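Local coordinates for glycosyltransferase Gtf1 (Streptococcus pneumoniae, PDB 4PQG), which is a glycosyltransferase of the GT-B clan with an added extended beta-sheet domain, modelled here with uridine-5'-diphosphate and 2-acetamido-2-deoxy-beta-d-glucopyranose, at residues 72-80 against 174-185; 206-214 against 231-239. All coordinates share one frame; numbering follows the deposited sequence.

Contact 1. Residues 72-80 against 174-185; sequences WLYNHFTDI and FYNEDGTPVYDI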
loop_
_atom_site.group_PDB
_atom_site.type_symbol
_atom_site.label_atom_id
_atom_site.label_comp_id
_atom_site.label_asym_id
_atom_site.label_seq_id
_atom_site.Cartn_x
_atom_site.Cartn_y
_atom_site.Cartn_z
ATOM N N TRP A 72 11.143 -1.198 -10.733
ATOM C CA TRP A 72 9.883 -1.270 -11.451
ATOM C C TRP A 72 10.099 -2.216 -12.583
ATOM O O TRP A 72 11.040 -2.047 -13.369
ATOM C CB TRP A 72 9.429 0.111 -11.936
ATOM C CG TRP A 72 8.122 0.092 -12.717
ATOM C CD1 TRP A 72 7.001 -0.716 -12.501
ATOM C CD2 TRP A 72 7.771 0.915 -13.878
ATOM N NE1 TRP A 72 6.020 -0.454 -13.423
ATOM C CE2 TRP A 72 6.414 0.517 -14.272
ATOM C CE3 TRP A 72 8.423 1.898 -14.608
ATOM C CZ2 TRP A 72 5.760 1.101 -15.343
ATOM C CZ3 TRP A 72 7.747 2.485 -15.682
ATOM C CH2 TRP A 72 6.456 2.079 -16.052
ATOM N N LEU A 73 9.277 -3.264 -12.639
ATOM C CA LEU A 73 9.418 -4.315 -13.650
ATOM C C LEU A 73 9.722 -3.785 -15.071
ATOM O O LEU A 73 10.668 -4.246 -15.736
ATOM C CB LEU A 73 8.166 -5.210 -13.657
ATOM C CG LEU A 73 7.952 -6.193 -14.823
ATOM C CD1 LEU A 73 8.998 -7.310 -14.816
ATOM C CD2 LEU A 73 6.543 -6.781 -14.795
ATOM N N TYR A 74 8.931 -2.823 -15.536
ATOM C CA TYR A 74 8.987 -2.399 -16.949
ATOM C C TYR A 74 10.228 -1.543 -17.267
ATOM O O TYR A 74 10.728 -1.535 -18.382
ATOM C CB TYR A 74 7.676 -1.699 -17.344
ATOM C CG TYR A 74 6.493 -2.647 -17.270
ATOM C CD1 TYR A 74 6.145 -3.431 -18.371
ATOM C CD2 TYR A 74 5.744 -2.782 -16.083
ATOM C CE1 TYR A 74 5.074 -4.312 -18.314
ATOM C CE2 TYR A 74 4.673 -3.657 -16.006
ATOM C CZ TYR A 74 4.357 -4.430 -17.123
ATOM O OH TYR A 74 3.333 -5.326 -17.087
ATOM N N ASN A 75 10.712 -0.835 -16.257
ATOM C CA ASN A 75 11.912 0.015 -16.341
ATOM C C ASN A 75 13.227 -0.785 -16.271
ATOM O O ASN A 75 14.269 -0.344 -16.790
ATOM C CB ASN A 75 11.861 1.024 -15.168
ATOM C CG ASN A 75 13.155 1.784 -14.988
ATOM O OD1 ASN A 75 13.909 1.522 -14.055
ATOM N ND2 ASN A 75 13.438 2.704 -15.908
ATOM N N HIS A 76 13.159 -1.958 -15.636
ATOM C CA HIS A 76 14.329 -2.758 -15.252
ATOM C C HIS A 76 15.159 -3.209 -16.413
ATOM O O HIS A 76 16.386 -3.290 -16.304
ATOM C CB HIS A 76 13.901 -3.981 -14.443
ATOM C CG HIS A 76 15.041 -4.898 -14.062
ATOM N ND1 HIS A 76 15.948 -4.575 -13.122
ATOM C CD2 HIS A 76 15.389 -6.165 -14.526
ATOM C CE1 HIS A 76 16.837 -5.583 -12.993
ATOM N NE2 HIS A 76 16.489 -6.556 -13.850
ATOM N N PHE A 77 14.495 -3.490 -17.531
ATOM C CA PHE A 77 15.162 -3.910 -18.745
ATOM C C PHE A 77 15.823 -2.757 -19.501
ATOM O O PHE A 77 16.418 -2.974 -20.550
ATOM C CB PHE A 77 14.167 -4.620 -19.671
ATOM C CG PHE A 77 13.506 -5.828 -19.057
ATOM C CD1 PHE A 77 14.103 -7.076 -19.138
ATOM C CD2 PHE A 77 12.266 -5.718 -18.430
ATOM C CE1 PHE A 77 13.494 -8.207 -18.595
ATOM C CE2 PHE A 77 11.645 -6.839 -17.878
ATOM C CZ PHE A 77 12.259 -8.090 -17.965
ATOM N N THR A 78 15.669 -1.528 -19.021
ATOM C CA THR A 78 16.268 -0.388 -19.677
ATOM C C THR A 78 17.383 0.173 -18.796
ATOM O O THR A 78 17.588 -0.277 -17.661
ATOM C CB THR A 78 15.242 0.745 -19.977
ATOM O OG1 THR A 78 15.025 1.536 -18.800
ATOM C CG2 THR A 78 13.894 0.174 -20.507
ATOM N N ASP A 79 18.077 1.184 -19.297
ATOM C CA ASP A 79 19.124 1.821 -18.504
ATOM C C ASP A 79 18.682 3.159 -17.909
ATOM O O ASP A 79 19.508 3.896 -17.375
ATOM C CB ASP A 79 20.401 1.977 -19.339
ATOM C CG ASP A 79 20.276 3.029 -20.433
ATOM O OD1 ASP A 79 19.240 3.728 -20.567
ATOM O OD2 ASP A 79 21.245 3.166 -21.194
ATOM N N ILE A 80 17.385 3.474 -17.993
ATOM C CA ILE A 80 16.850 4.683 -17.336
ATOM C C ILE A 80 16.637 4.392 -15.852
ATOM O O ILE A 80 15.958 3.410 -15.488
ATOM C CB ILE A 80 15.553 5.198 -17.997
ATOM C CG1 ILE A 80 15.861 5.661 -19.431
ATOM C CG2 ILE A 80 14.890 6.286 -17.131
ATOM C CD1 ILE A 80 14.677 6.201 -20.212
ATOM N N PHE A 174 9.280 1.036 -24.484
ATOM C CA PHE A 174 10.160 1.536 -23.421
ATOM C C PHE A 174 11.542 1.849 -23.982
ATOM O O PHE A 174 12.063 1.097 -24.823
ATOM C CB PHE A 174 10.213 0.558 -22.231
ATOM C CG PHE A 174 8.954 0.575 -21.397
ATOM C CD1 PHE A 174 8.880 1.352 -20.243
ATOM C CD2 PHE A 174 7.821 -0.133 -21.797
ATOM C CE1 PHE A 174 7.709 1.411 -19.498
ATOM C CE2 PHE A 174 6.651 -0.089 -21.050
ATOM C CZ PHE A 174 6.594 0.691 -19.896
ATOM N N TYR A 175 12.122 2.948 -23.504
ATOM C CA TYR A 175 13.365 3.498 -24.050
ATOM C C TYR A 175 14.544 3.434 -23.085
ATOM O O TYR A 175 14.369 3.342 -21.843
ATOM C CB TYR A 175 13.169 4.963 -24.455
ATOM C CG TYR A 175 12.090 5.141 -25.483
ATOM C CD1 TYR A 175 12.371 5.002 -26.836
ATOM C CD2 TYR A 175 10.780 5.459 -25.094
ATOM C CE1 TYR A 175 11.382 5.143 -27.788
ATOM C CE2 TYR A 175 9.777 5.614 -26.034
ATOM C CZ TYR A 175 10.088 5.443 -27.382
ATOM O OH TYR A 175 9.102 5.584 -28.330
ATOM N N ASN A 176 15.741 3.487 -23.678
ATOM C CA ASN A 176 16.966 3.792 -22.941
ATOM C C ASN A 176 17.191 5.304 -22.874
ATOM O O ASN A 176 16.508 6.070 -23.560
ATOM C CB ASN A 176 18.177 3.112 -23.609
ATOM C CG ASN A 176 18.308 1.645 -23.244
ATOM O OD1 ASN A 176 17.808 1.186 -22.215
ATOM N ND2 ASN A 176 18.993 0.896 -24.091
ATOM N N GLU A 177 18.163 5.731 -22.063
ATOM C CA GLU A 177 18.505 7.158 -21.939
ATOM C C GLU A 177 18.742 7.881 -23.261
ATOM O O GLU A 177 18.307 9.026 -23.428
ATOM C CB GLU A 177 19.740 7.352 -21.062
ATOM C CG GLU A 177 19.499 7.086 -19.593
ATOM C CD GLU A 177 20.699 7.471 -18.748
ATOM O OE1 GLU A 177 21.841 7.467 -19.263
ATOM O OE2 GLU A 177 20.502 7.787 -17.563
ATOM N N ASP A 178 19.399 7.209 -24.202
ATOM C CA ASP A 178 19.783 7.850 -25.465
ATOM C C ASP A 178 18.635 7.946 -26.469
ATOM O O ASP A 178 18.842 8.401 -27.589
ATOM C CB ASP A 178 20.990 7.143 -26.102
ATOM C CG ASP A 178 20.695 5.707 -26.489
ATOM O OD1 ASP A 178 19.528 5.254 -26.389
ATOM O OD2 ASP A 178 21.656 5.010 -26.875
ATOM N N GLY A 179 17.437 7.508 -26.071
ATOM C CA GLY A 179 16.262 7.605 -26.936
ATOM C C GLY A 179 16.018 6.383 -27.820
ATOM O O GLY A 179 15.041 6.349 -28.574
ATOM N N THR A 180 16.884 5.377 -27.731
ATOM C CA THR A 180 16.667 4.141 -28.474
ATOM C C THR A 180 15.683 3.223 -27.738
ATOM O O THR A 180 15.759 3.084 -26.521
ATOM C CB THR A 180 17.987 3.385 -28.787
ATOM O OG1 THR A 180 18.656 3.031 -27.573
ATOM C CG2 THR A 180 18.927 4.253 -29.609
ATOM N N PRO A 181 14.755 2.588 -28.479
ATOM C CA PRO A 181 13.798 1.677 -27.852
ATOM C C PRO A 181 14.469 0.405 -27.417
ATOM O O PRO A 181 15.385 -0.056 -28.090
ATOM C CB PRO A 181 12.810 1.362 -28.988
ATOM C CG PRO A 181 13.587 1.597 -30.244
ATOM C CD PRO A 181 14.456 2.792 -29.916
ATOM N N VAL A 182 14.037 -0.145 -26.289
ATOM C CA VAL A 182 14.527 -1.418 -25.800
ATOM C C VAL A 182 13.547 -2.521 -26.178
ATOM O O VAL A 182 13.953 -3.579 -26.667
ATOM C CB VAL A 182 14.712 -1.436 -24.274
ATOM C CG1 VAL A 182 15.142 -2.823 -23.796
ATOM C CG2 VAL A 182 15.734 -0.388 -23.865
ATOM N N TYR A 183 12.258 -2.292 -25.939
ATOM C CA TYR A 183 11.271 -3.318 -26.253
ATOM C C TYR A 183 9.901 -2.697 -26.483
ATOM O O TYR A 183 9.649 -1.580 -26.025
ATOM C CB TYR A 183 11.226 -4.385 -25.152
ATOM C CG TYR A 183 10.643 -3.952 -23.810
ATOM C CD1 TYR A 183 9.302 -4.205 -23.488
ATOM C CD2 TYR A 183 11.433 -3.300 -22.866
ATOM C CE1 TYR A 183 8.777 -3.840 -22.238
ATOM C CE2 TYR A 183 10.921 -2.908 -21.626
ATOM C CZ TYR A 183 9.597 -3.189 -21.316
ATOM O OH TYR A 183 9.091 -2.815 -20.085
ATOM N N ASP A 184 9.041 -3.418 -27.199
ATOM C CA ASP A 184 7.665 -2.980 -27.478
ATOM C C ASP A 184 6.711 -3.970 -26.834
ATOM O O ASP A 184 6.990 -5.164 -26.804
ATOM C CB ASP A 184 7.375 -2.921 -28.991
ATOM C CG ASP A 184 8.459 -2.193 -29.774
ATOM O OD1 ASP A 184 8.790 -1.036 -29.390
ATOM O OD2 ASP A 184 8.976 -2.772 -30.778
ATOM N N ILE A 185 5.582 -3.488 -26.331
ATOM C CA ILE A 185 4.562 -4.404 -25.862
ATOM C C ILE A 185 3.402 -4.226 -26.808
ATOM O O ILE A 185 2.909 -3.111 -26.967
ATOM C CB ILE A 185 4.102 -4.128 -24.411
ATOM C CG1 ILE A 185 5.313 -3.970 -23.469
ATOM C CG2 ILE A 185 3.131 -5.229 -23.958
ATOM C CD1 ILE A 185 4.957 -3.419 -22.082
HETATM O O HOH W 1 19.304 -1.572 -21.740
HETATM O O HOH W 2 21.214 4.829 -23.402
#
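An aromatic cluster of W72, Y74 and F174, flanked by Y183 and F77, packs where the turn after edge strand 70-72 of the seven-stranded parallel sheet meets the hairpin 166-175/181-188 of the extended beta-sheet domain. F174 sits at the centre. Its edge points, offset, at the face of the W72 six-membered ring, the planes 71° apart, while CB of Y74 makes a CH-pi contact over one face of the F174 ring, 4.0 Å from that ring's centroid. V182 and Y183 both face F174 in a classic beta bulge. Y183 OH donates to Y74 O over 2.7 Å, in the carbonyl plane and on a lone pair; with CG between backbone N and carbonyl carbon (chi1 70°), the Y183 ring also meets the edge of F77 with its face. A tyrosine suits this place, because it packs as an aromatic and still satisfies a main-chain oxygen.

Farther along, T78 CG2 lies 3.9 Å from V182 CG2. Two reciprocal side-chain-to-backbone hydrogen bonds follow: N176 OD1 accepts from D79 N at 2.9 Å, the donor lying above the amide carbonyl plane, and D79 OD1 takes E177 N on its syn lone pair at 2.7 Å, nearly straight at 168°. Water 2 links D79 OD2 to D178 N. One N-H and one water thus donate to the D79 carboxylate, which probably helps stabilise its negative charge.

Contact 2. Residues 206-214 against 231-239; sequences QAFVRAFMK and GIGQVVFEE
R210 and V235 meet at the middle of a helix pair whose axes approach to 9.2 Å and cross at -26°, both helices running in roughly the same direction. From its root outward, R210 ties the two together. Its CB lies against V235 CG1 at 3.6 Å. CG, placed anti to the backbone N (chi1 -162°), passes 3.5 Å from E239 OE2, and CD runs on beside the same oxygen. A bend at chi3 then turns the guanidinium back across V235, whose CG2 sits over one face, offset from its centre. At the tip, NH1 and NH2 both donate to E238 OE1, NH2 at 2.7 Å, meeting that oxygen end-on; the guanidinium and carboxylate are nearly coplanar. NH1 also reaches E239 OE2 at 2.8 Å, on the anti lone pair, but this carboxylate stands steeply to the guanidinium, at 79°. Arginine suits the place because its long aliphatic stem covers a valine while its planar end serves two acids. K214 NZ adds a weak bond to E239 OE1, completing a salt-bridge network of R210, K214, E238 and E239; E239 lies between two cations, which probably favours its ionised form.

Beneath these charges the packing is apolar. V209 CG2 touches I232 CG2 at 3.9 Å, and M213, folded at chi2 and chi3, brings CE toward V236 while its CB lies 3.6 Å from E239 CB. At the other end, water 3 donates to Q206 OE1 and accepts from V235 N, near the start of helix 233-240, where I232 is the N-cap.

M213, I232 and V236 all reach I14, so the two helices pack over strand 10-15 of the seven-stranded parallel sheet; F208 and F212 look instead toward L73 of helix 73-76, and F237 toward helix 271-275.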
loop_
_atom_site.group_PDB
_atom_site.type_symbol
_atom_site.label_atom_id
_atom_site.label_comp_id
_atom_site.label_asym_id
_atom_site.label_seq_id
_atom_site.Cartn_x
_atom_site.Cartn_y
_atom_site.Cartn_z
ATOM N N GLN A 206 3.523 -13.599 -17.816
ATOM C CA GLN A 206 4.253 -14.600 -17.046
ATOM C C GLN A 206 5.668 -14.838 -17.577
ATOM O O GLN A 206 6.626 -14.893 -16.803
ATOM C CB GLN A 206 3.487 -15.916 -16.999
ATOM C CG GLN A 206 2.287 -15.917 -16.062
ATOM C CD GLN A 206 1.728 -17.322 -15.907
ATOM O OE1 GLN A 206 2.033 -18.020 -14.943
ATOM N NE2 GLN A 206 0.943 -17.758 -16.882
ATOM N N ALA A 207 5.783 -14.978 -18.894
ATOM C CA ALA A 207 7.074 -15.199 -19.534
ATOM C C ALA A 207 7.975 -13.989 -19.345
ATOM O O ALA A 207 9.195 -14.121 -19.148
ATOM C CB ALA A 207 6.886 -15.502 -21.014
ATOM N N PHE A 208 7.355 -12.810 -19.396
ATOM C CA PHE A 208 8.050 -11.552 -19.227
ATOM C C PHE A 208 8.605 -11.439 -17.804
ATOM O O PHE A 208 9.788 -11.102 -17.601
ATOM C CB PHE A 208 7.066 -10.409 -19.532
ATOM C CG PHE A 208 7.661 -9.029 -19.442
ATOM C CD1 PHE A 208 8.737 -8.658 -20.240
ATOM C CD2 PHE A 208 7.095 -8.078 -18.602
ATOM C CE1 PHE A 208 9.251 -7.371 -20.185
ATOM C CE2 PHE A 208 7.598 -6.792 -18.552
ATOM C CZ PHE A 208 8.676 -6.435 -19.344
ATOM N N VAL A 209 7.760 -11.747 -16.820
ATOM C CA VAL A 209 8.187 -11.756 -15.413
ATOM C C VAL A 209 9.262 -12.827 -15.176
ATOM O O VAL A 209 10.182 -12.602 -14.402
ATOM C CB VAL A 209 6.978 -11.929 -14.456
ATOM C CG1 VAL A 209 7.428 -12.159 -13.020
ATOM C CG2 VAL A 209 6.092 -10.685 -14.541
ATOM N N ARG A 210 9.150 -13.968 -15.849
ATOM C CA ARG A 210 10.209 -14.988 -15.767
ATOM C C ARG A 210 11.565 -14.422 -16.198
ATOM O O ARG A 210 12.561 -14.584 -15.489
ATOM C CB ARG A 210 9.860 -16.236 -16.583
ATOM C CG ARG A 210 10.698 -17.435 -16.180
ATOM C CD ARG A 210 10.449 -18.629 -17.077
ATOM N NE ARG A 210 9.154 -19.242 -16.799
ATOM C CZ ARG A 210 8.859 -19.952 -15.702
ATOM N NH1 ARG A 210 9.762 -20.142 -14.739
ATOM N NH2 ARG A 210 7.641 -20.471 -15.564
ATOM N N ALA A 211 11.581 -13.749 -17.350
ATOM C CA ALA A 211 12.785 -13.118 -17.891
ATOM C C ALA A 211 13.338 -12.098 -16.921
ATOM O O ALA A 211 14.555 -11.995 -16.725
ATOM C CB ALA A 211 12.477 -12.454 -19.232
ATOM N N PHE A 212 12.436 -11.321 -16.324
ATOM C CA PHE A 212 12.812 -10.408 -15.267
ATOM C C PHE A 212 13.505 -11.145 -14.103
ATOM O O PHE A 212 14.626 -10.784 -13.691
ATOM C CB PHE A 212 11.594 -9.653 -14.738
ATOM C CG PHE A 212 11.879 -8.927 -13.452
ATOM C CD1 PHE A 212 12.581 -7.726 -13.465
ATOM C CD2 PHE A 212 11.492 -9.468 -12.239
ATOM C CE1 PHE A 212 12.875 -7.067 -12.275
ATOM C CE2 PHE A 212 11.783 -8.820 -11.042
ATOM C CZ PHE A 212 12.480 -7.614 -11.064
ATOM N N MET A 213 12.848 -12.179 -13.592
ATOM C CA MET A 213 13.409 -12.959 -12.484
ATOM C C MET A 213 14.807 -13.503 -12.805
ATOM O O MET A 213 15.715 -13.384 -11.988
ATOM C CB MET A 213 12.471 -14.086 -12.075
ATOM C CG MET A 213 11.167 -13.627 -11.423
ATOM S SD MET A 213 11.340 -12.759 -9.851
ATOM C CE MET A 213 11.820 -14.108 -8.769
ATOM N N LYS A 214 14.976 -14.063 -14.001
ATOM C CA LYS A 214 16.264 -14.632 -14.428
ATOM C C LYS A 214 17.317 -13.539 -14.518
ATOM O O LYS A 214 18.470 -13.756 -14.141
ATOM C CB LYS A 214 16.125 -15.375 -15.765
ATOM C CG LYS A 214 15.295 -16.639 -15.641
ATOM C CD LYS A 214 15.332 -17.481 -16.898
ATOM C CE LYS A 214 14.581 -18.782 -16.679
ATOM N NZ LYS A 214 15.353 -19.759 -15.864
ATOM N N GLY A 231 -1.196 -13.393 -10.287
ATOM C CA GLY A 231 -0.788 -13.461 -11.682
ATOM C C GLY A 231 0.619 -14.005 -11.933
ATOM O O GLY A 231 0.895 -14.536 -13.013
ATOM N N ILE A 232 1.496 -13.883 -10.936
ATOM C CA ILE A 232 2.939 -14.110 -11.114
ATOM C C ILE A 232 3.540 -15.155 -10.153
ATOM O O ILE A 232 4.742 -15.468 -10.224
ATOM C CB ILE A 232 3.720 -12.778 -10.970
ATOM C CG1 ILE A 232 3.520 -12.170 -9.574
ATOM C CG2 ILE A 232 3.291 -11.782 -12.038
ATOM C CD1 ILE A 232 4.448 -11.017 -9.268
ATOM N N GLY A 233 2.699 -15.677 -9.263
ATOM C CA GLY A 233 3.087 -16.646 -8.226
ATOM C C GLY A 233 3.934 -17.822 -8.669
ATOM O O GLY A 233 4.980 -18.102 -8.090
ATOM N N GLN A 234 3.473 -18.527 -9.683
ATOM C CA GLN A 234 4.165 -19.698 -10.164
ATOM C C GLN A 234 5.578 -19.383 -10.642
ATOM O O GLN A 234 6.527 -20.105 -10.317
ATOM C CB GLN A 234 3.380 -20.300 -11.299
ATOM C CG GLN A 234 3.954 -21.600 -11.818
ATOM C CD GLN A 234 2.929 -22.347 -12.617
ATOM O OE1 GLN A 234 1.722 -22.153 -12.427
ATOM N NE2 GLN A 234 3.388 -23.204 -13.521
ATOM N N VAL A 235 5.693 -18.313 -11.429
ATOM C CA VAL A 235 6.974 -17.869 -12.000
ATOM C C VAL A 235 7.932 -17.400 -10.904
ATOM O O VAL A 235 9.125 -17.720 -10.933
ATOM C CB VAL A 235 6.748 -16.746 -13.041
ATOM C CG1 VAL A 235 8.071 -16.146 -13.460
ATOM C CG2 VAL A 235 6.000 -17.305 -14.251
ATOM N N VAL A 236 7.417 -16.649 -9.935
ATOM C CA VAL A 236 8.223 -16.245 -8.779
ATOM C C VAL A 236 8.705 -17.477 -7.968
ATOM O O VAL A 236 9.889 -17.584 -7.623
ATOM C CB VAL A 236 7.454 -15.230 -7.888
ATOM C CG1 VAL A 236 8.220 -14.911 -6.608
ATOM C CG2 VAL A 236 7.207 -13.952 -8.658
ATOM N N PHE A 237 7.785 -18.401 -7.693
ATOM C CA PHE A 237 8.080 -19.619 -6.947
ATOM C C PHE A 237 9.186 -20.412 -7.633
ATOM O O PHE A 237 10.179 -20.782 -6.994
ATOM C CB PHE A 237 6.818 -20.494 -6.754
ATOM C CG PHE A 237 6.066 -20.221 -5.463
ATOM C CD1 PHE A 237 5.640 -21.276 -4.654
ATOM C CD2 PHE A 237 5.785 -18.912 -5.055
ATOM C CE1 PHE A 237 4.962 -21.042 -3.463
ATOM C CE2 PHE A 237 5.098 -18.671 -3.859
ATOM C CZ PHE A 237 4.687 -19.740 -3.062
ATOM N N GLU A 238 9.034 -20.624 -8.940
ATOM C CA GLU A 238 9.977 -21.437 -9.691
ATOM C C GLU A 238 11.365 -20.808 -9.727
ATOM O O GLU A 238 12.367 -21.480 -9.444
ATOM C CB GLU A 238 9.460 -21.666 -11.105
ATOM C CG GLU A 238 8.342 -22.690 -11.168
ATOM C CD GLU A 238 7.726 -22.789 -12.547
ATOM O OE1 GLU A 238 8.092 -21.991 -13.440
ATOM O OE2 GLU A 238 6.868 -23.664 -12.741
ATOM N N GLU A 239 11.418 -19.517 -10.043
ATOM C CA GLU A 239 12.683 -18.820 -10.190
ATOM C C GLU A 239 13.365 -18.505 -8.870
ATOM O O GLU A 239 14.569 -18.246 -8.841
ATOM C CB GLU A 239 12.504 -17.536 -11.004
ATOM C CG GLU A 239 11.987 -17.771 -12.416
ATOM C CD GLU A 239 12.899 -18.685 -13.213
ATOM O OE1 GLU A 239 14.139 -18.510 -13.115
ATOM O OE2 GLU A 239 12.373 -19.563 -13.925
HETATM O O HOH W 3 2.973 -17.100 -12.592
#

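From the N terminus, the chain leaves strand 70-72 through residues 72-80, builds most of the extended antiparallel sheet, and returns at 174-185, where contact 1 closes a loop with 93 residues between its segments. It then finishes that sheet, enters helix 205-215, passes through strand 223-226 and reaches helix 233-240; contact 2 closes this much shorter loop of 16 residues. The two loops are in series, neither nested nor crossed. Helix 205-215 bridges them in space: F208 packs on Y74 and F77, and F212 on L73 and H76. Contact 1 therefore fastens the extended sheet to the domain of the seven-stranded parallel sheet, while contact 2 joins two helices of that domain.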